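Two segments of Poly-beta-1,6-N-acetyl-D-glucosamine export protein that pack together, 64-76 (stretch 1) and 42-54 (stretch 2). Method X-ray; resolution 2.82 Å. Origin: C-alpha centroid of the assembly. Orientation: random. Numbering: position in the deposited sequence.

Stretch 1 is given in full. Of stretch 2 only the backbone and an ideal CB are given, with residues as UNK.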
# COMPACT_ATOMS: atom_id res chain seq x y z
N ILE A 64 18.25 3.07 -12.55
CA ILE A 64 17.74 2.02 -11.68
C ILE A 64 17.97 2.34 -10.20
O ILE A 64 19.07 2.75 -9.80
CB ILE A 64 18.38 0.66 -12.03
CG1 ILE A 64 18.10 -0.38 -10.95
CG2 ILE A 64 19.88 0.81 -12.24
CD1 ILE A 64 16.63 -0.69 -10.79
N VAL A 65 16.93 2.15 -9.39
CA VAL A 65 16.99 2.39 -7.95
C VAL A 65 16.89 1.09 -7.15
O VAL A 65 15.92 0.34 -7.30
CB VAL A 65 15.87 3.33 -7.50
CG1 VAL A 65 16.14 3.84 -6.09
CG2 VAL A 65 15.73 4.49 -8.48
N ARG A 66 17.87 0.84 -6.29
CA ARG A 66 17.86 -0.35 -5.44
C ARG A 66 17.91 -0.01 -3.95
O ARG A 66 18.47 1.02 -3.56
CB ARG A 66 19.03 -1.28 -5.79
CG ARG A 66 19.44 -1.25 -7.25
CD ARG A 66 20.24 -2.48 -7.64
NE ARG A 66 20.47 -2.54 -9.08
CZ ARG A 66 20.27 -3.62 -9.83
NH1 ARG A 66 19.83 -4.74 -9.28
NH2 ARG A 66 20.51 -3.57 -11.13
N ASP A 67 17.30 -0.86 -3.13
CA ASP A 67 17.31 -0.69 -1.68
C ASP A 67 17.87 -1.90 -0.96
O ASP A 67 17.49 -3.03 -1.25
CB ASP A 67 15.90 -0.42 -1.15
CG ASP A 67 15.36 0.93 -1.56
OD1 ASP A 67 15.61 1.34 -2.70
OD2 ASP A 67 14.68 1.57 -0.73
N TRP A 68 18.78 -1.66 -0.03
CA TRP A 68 19.18 -2.70 0.92
C TRP A 68 18.74 -2.27 2.31
O TRP A 68 19.09 -1.19 2.77
CB TRP A 68 20.69 -2.94 0.87
CG TRP A 68 21.13 -3.59 -0.40
CD1 TRP A 68 21.13 -4.92 -0.68
CD2 TRP A 68 21.62 -2.93 -1.58
NE1 TRP A 68 21.59 -5.14 -1.96
CE2 TRP A 68 21.90 -3.93 -2.53
CE3 TRP A 68 21.84 -1.59 -1.92
CZ2 TRP A 68 22.40 -3.63 -3.79
CZ3 TRP A 68 22.34 -1.30 -3.17
CH2 TRP A 68 22.61 -2.32 -4.10
N LEU A 69 17.96 -3.11 2.96
CA LEU A 69 17.37 -2.74 4.24
C LEU A 69 17.51 -3.81 5.31
O LEU A 69 17.67 -5.00 5.01
CB LEU A 69 15.89 -2.38 4.05
CG LEU A 69 15.03 -3.33 3.22
CD1 LEU A 69 14.25 -4.27 4.11
CD2 LEU A 69 14.09 -2.54 2.31
N ALA A 70 17.45 -3.38 6.56
CA ALA A 70 17.50 -4.26 7.71
C ALA A 70 16.81 -3.58 8.88
O ALA A 70 16.91 -2.36 9.04
CB ALA A 70 18.94 -4.62 8.05
N GLY A 71 16.12 -4.36 9.70
CA GLY A 71 15.42 -3.81 10.84
C GLY A 71 14.96 -4.87 11.82
O GLY A 71 15.17 -6.07 11.60
N VAL A 72 14.34 -4.43 12.91
CA VAL A 72 13.85 -5.35 13.93
C VAL A 72 12.35 -5.16 14.13
O VAL A 72 11.82 -4.08 13.88
CB VAL A 72 14.58 -5.14 15.27
CG1 VAL A 72 14.59 -6.44 16.06
CG2 VAL A 72 16.00 -4.65 15.04
N GLU A 73 11.67 -6.21 14.57
CA GLU A 73 10.24 -6.14 14.84
C GLU A 73 9.92 -6.71 16.22
O GLU A 73 10.33 -7.82 16.55
CB GLU A 73 9.44 -6.90 13.78
CG GLU A 73 7.94 -6.89 14.03
CD GLU A 73 7.22 -8.07 13.38
OE1 GLU A 73 7.50 -9.22 13.78
OE2 GLU A 73 6.38 -7.84 12.49
N TRP A 74 9.18 -5.95 17.01
CA TRP A 74 8.68 -6.45 18.29
C TRP A 74 7.17 -6.65 18.18
O TRP A 74 6.48 -5.87 17.52
CB TRP A 74 9.01 -5.49 19.43
CG TRP A 74 8.70 -6.06 20.79
CD1 TRP A 74 9.52 -6.83 21.56
CD2 TRP A 74 7.48 -5.91 21.52
NE1 TRP A 74 8.88 -7.16 22.73
CE2 TRP A 74 7.63 -6.61 22.73
CE3 TRP A 74 6.27 -5.24 21.27
CZ2 TRP A 74 6.62 -6.66 23.69
CZ3 TRP A 74 5.27 -5.30 22.22
CH2 TRP A 74 5.45 -6.01 23.42
N ARG A 75 6.66 -7.69 18.82
CA ARG A 75 5.28 -8.11 18.61
C ARG A 75 4.70 -8.83 19.83
O ARG A 75 5.07 -9.96 20.14
CB ARG A 75 5.21 -8.98 17.34
CG ARG A 75 3.97 -9.89 17.08
CD ARG A 75 2.62 -9.40 17.62
NE ARG A 75 1.61 -10.46 17.55
CZ ARG A 75 1.54 -11.49 18.38
NH1 ARG A 75 2.45 -11.64 19.34
NH2 ARG A 75 0.59 -12.40 18.25
N SER A 76 3.78 -8.15 20.50
CA SER A 76 2.78 -8.77 21.35
C SER A 76 1.44 -8.42 20.73
O SER A 76 1.38 -7.59 19.83
CB SER A 76 2.86 -8.28 22.80
OG SER A 76 1.67 -8.57 23.50
N UNK A 42 13.42 -14.39 20.17
CA UNK A 42 12.71 -14.90 21.33
C UNK A 42 11.23 -14.66 21.05
O UNK A 42 10.88 -14.34 19.91
CB UNK A 42 13.17 -14.23 22.63
N UNK A 43 10.38 -14.81 22.05
CA UNK A 43 8.94 -14.89 21.81
C UNK A 43 8.32 -13.68 21.09
O UNK A 43 7.31 -13.82 20.40
CB UNK A 43 8.23 -15.08 23.15
N UNK A 44 8.93 -12.51 21.22
CA UNK A 44 8.36 -11.30 20.62
C UNK A 44 9.25 -10.65 19.57
O UNK A 44 8.77 -9.89 18.73
CB UNK A 44 8.06 -10.28 21.72
N UNK A 45 10.54 -10.94 19.61
CA UNK A 45 11.50 -10.26 18.75
C UNK A 45 11.79 -11.00 17.45
O UNK A 45 12.02 -12.21 17.45
CB UNK A 45 12.81 -10.05 19.51
N UNK A 46 11.77 -10.27 16.35
CA UNK A 46 12.19 -10.80 15.06
C UNK A 46 13.06 -9.77 14.33
O UNK A 46 12.80 -8.58 14.37
CB UNK A 46 10.97 -11.18 14.21
N UNK A 47 14.12 -10.26 13.68
CA UNK A 47 14.95 -9.41 12.85
C UNK A 47 14.71 -9.73 11.39
O UNK A 47 14.44 -10.88 11.04
CB UNK A 47 16.43 -9.58 13.20
N UNK A 48 14.78 -8.72 10.54
CA UNK A 48 14.56 -8.94 9.12
C UNK A 48 15.57 -8.19 8.26
O UNK A 48 16.08 -7.13 8.65
CB UNK A 48 13.14 -8.52 8.74
N UNK A 49 15.87 -8.75 7.10
CA UNK A 49 16.66 -8.08 6.08
C UNK A 49 15.93 -8.20 4.76
O UNK A 49 15.14 -9.12 4.56
CB UNK A 49 18.07 -8.67 5.99
N UNK A 50 16.18 -7.26 3.85
CA UNK A 50 15.45 -7.26 2.60
C UNK A 50 16.10 -6.50 1.46
O UNK A 50 17.20 -5.98 1.59
CB UNK A 50 14.05 -6.68 2.84
N UNK A 51 15.38 -6.44 0.34
CA UNK A 51 15.88 -5.82 -0.88
C UNK A 51 14.74 -5.17 -1.65
O UNK A 51 13.62 -5.67 -1.65
CB UNK A 51 16.59 -6.85 -1.76
N UNK A 52 15.03 -4.04 -2.29
CA UNK A 52 14.03 -3.32 -3.07
C UNK A 52 14.58 -2.92 -4.42
O UNK A 52 15.73 -2.51 -4.53
CB UNK A 52 13.55 -2.08 -2.31
N UNK A 53 13.74 -3.04 -5.46
CA UNK A 53 14.17 -2.81 -6.84
C UNK A 53 13.14 -1.98 -7.61
O UNK A 53 11.94 -2.24 -7.53
CB UNK A 53 14.41 -4.14 -7.55
N UNK A 54 13.61 -0.99 -8.36
CA UNK A 54 12.71 -0.15 -9.15
C UNK A 54 13.39 0.45 -10.38
O UNK A 54 14.21 1.37 -10.27
CB UNK A 54 12.15 0.97 -8.28

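The stretches run antiparallel, and much of stretch 2 pairs with stretch 1 as a strand.

At position 42 the CB has nothing of stretch 1 near it. Many residues would suit; it is Lys42, which makes no contact. Position 43 is similarly unconstrained: CA-to-CB points sideways, with nothing of stretch 1 near the CB. It is Asp43, whose side chain stays out of contact.

At position 44 CA-to-CB points toward stretch 1. The ideal CB lies 3.4 Å from Trp74 NE1 and 3.4 Å from Arg75 O, so a small or medium, perhaps polar, side chain fits. It is Asn44. Its CB sits over the face of the Trp74 five-membered ring, 3.8 Å from the centroid.

Position 45 shares a face with Val72 and Trp74, where a large apolar or aromatic group could cover both. It is Trp45. The edge of Trp74 meets its face, with Trp74 CD1 3.3 Å from Trp45 CE2. Val72 CG1 approaches the ring edge, 3.5 Å from Trp45 CE3.

At position 46 the ideal CB is 4.0 Å from Glu73 OE1. The carboxylate favours Arg or Lys. It is Arg46, and Arg46 NE forms a salt bridge with Glu73 OE1 at 3.0 Å. The backbones also pair: Glu73 N donates to Arg46 O at 2.6 Å.

Position 47 has room for a CB, so glycine is not forced here. It is Gly47.

Position 48 lies opposite Gly71, which leaves open space that a large flat ring could fill. It is Phe48, chi1 p. Its ring covers Gly71, whose CA is 3.8 Å from the ring centroid. A CB on Gly71 would fall 2.6 Å from Phe48 CZ.

Position 49 pairs with Ala70, and its CB points to the same face; small or larger residues could fit. It is Ala49.

At position 50 an ideal CB would clash with Leu69 CD1 at 2.7 Å, so glycine suits. It is Gly50, and Gly50 N donates to Leu69 O (2.9 Å).

Position 51 faces Trp68 and Arg66; an aromatic or long apolar group would suit. It is Phe51, with CD1 4.0 Å from Trp68 CD1.

At position 52 a CB would be tight, 3.1 Å from Asp67 CB, favouring glycine. It is Gly52; Asp67 N donates to Gly52 O (2.7 Å).

At position 53 CA-to-CB points to the face that carries Arg66, and the ideal CB is 5.2 Å from Ile64 CD1; an aromatic or long apolar group would suit. It is Tyr53. Ile64 CD1 sits over its face, 3.3 Å from Tyr53 CE2, while Arg66 NH1 lies near its edge.

Position 54 pairs with Val65; small or apolar residues suit. It is Ala54, its CB 4.5 Å from Val65 CB.

Stretch 2 (42-54) KDNWRGFAGFGYA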
# COMPACT_ATOMS: atom_id res chain seq x y z
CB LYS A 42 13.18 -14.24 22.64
CG LYS A 42 13.02 -12.74 22.74
CD LYS A 42 13.77 -12.25 23.97
CE LYS A 42 13.30 -10.88 24.43
NZ LYS A 42 14.00 -10.42 25.66
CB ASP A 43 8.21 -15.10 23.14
CG ASP A 43 8.53 -16.45 23.76
OD1 ASP A 43 8.23 -17.48 23.13
OD2 ASP A 43 9.10 -16.47 24.87
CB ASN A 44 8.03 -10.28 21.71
CG ASN A 44 7.01 -10.79 22.70
OD1 ASN A 44 6.22 -11.68 22.39
ND2 ASN A 44 7.02 -10.23 23.91
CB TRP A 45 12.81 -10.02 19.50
CG TRP A 45 12.70 -8.96 20.54
CD1 TRP A 45 12.28 -9.12 21.83
CD2 TRP A 45 13.02 -7.57 20.40
NE1 TRP A 45 12.31 -7.92 22.49
CE2 TRP A 45 12.77 -6.95 21.63
CE3 TRP A 45 13.50 -6.80 19.34
CZ2 TRP A 45 12.98 -5.59 21.84
CZ3 TRP A 45 13.71 -5.45 19.54
CH2 TRP A 45 13.44 -4.86 20.79
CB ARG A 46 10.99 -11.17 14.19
CG ARG A 46 10.13 -12.29 14.76
CD ARG A 46 9.27 -12.94 13.69
NE ARG A 46 8.40 -11.99 13.01
CZ ARG A 46 7.69 -12.27 11.92
NH1 ARG A 46 7.74 -13.48 11.39
NH2 ARG A 46 6.93 -11.33 11.37
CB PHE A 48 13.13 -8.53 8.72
CG PHE A 48 12.82 -7.08 8.98
CD1 PHE A 48 13.09 -6.11 8.03
CD2 PHE A 48 12.24 -6.69 10.18
CE1 PHE A 48 12.81 -4.78 8.27
CE2 PHE A 48 11.95 -5.36 10.42
CZ PHE A 48 12.23 -4.40 9.47
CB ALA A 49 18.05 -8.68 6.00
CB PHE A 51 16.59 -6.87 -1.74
CG PHE A 51 17.00 -6.37 -3.10
CD1 PHE A 51 18.08 -5.53 -3.25
CD2 PHE A 51 16.30 -6.77 -4.23
CE1 PHE A 51 18.46 -5.07 -4.50
CE2 PHE A 51 16.67 -6.31 -5.49
CZ PHE A 51 17.75 -5.46 -5.62
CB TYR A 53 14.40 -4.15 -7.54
CG TYR A 53 14.82 -4.07 -8.99
CD1 TYR A 53 13.87 -4.04 -10.01
CD2 TYR A 53 16.16 -4.04 -9.35
CE1 TYR A 53 14.25 -3.96 -11.34
CE2 TYR A 53 16.54 -3.98 -10.67
CZ TYR A 53 15.58 -3.94 -11.66
OH TYR A 53 15.96 -3.87 -12.98
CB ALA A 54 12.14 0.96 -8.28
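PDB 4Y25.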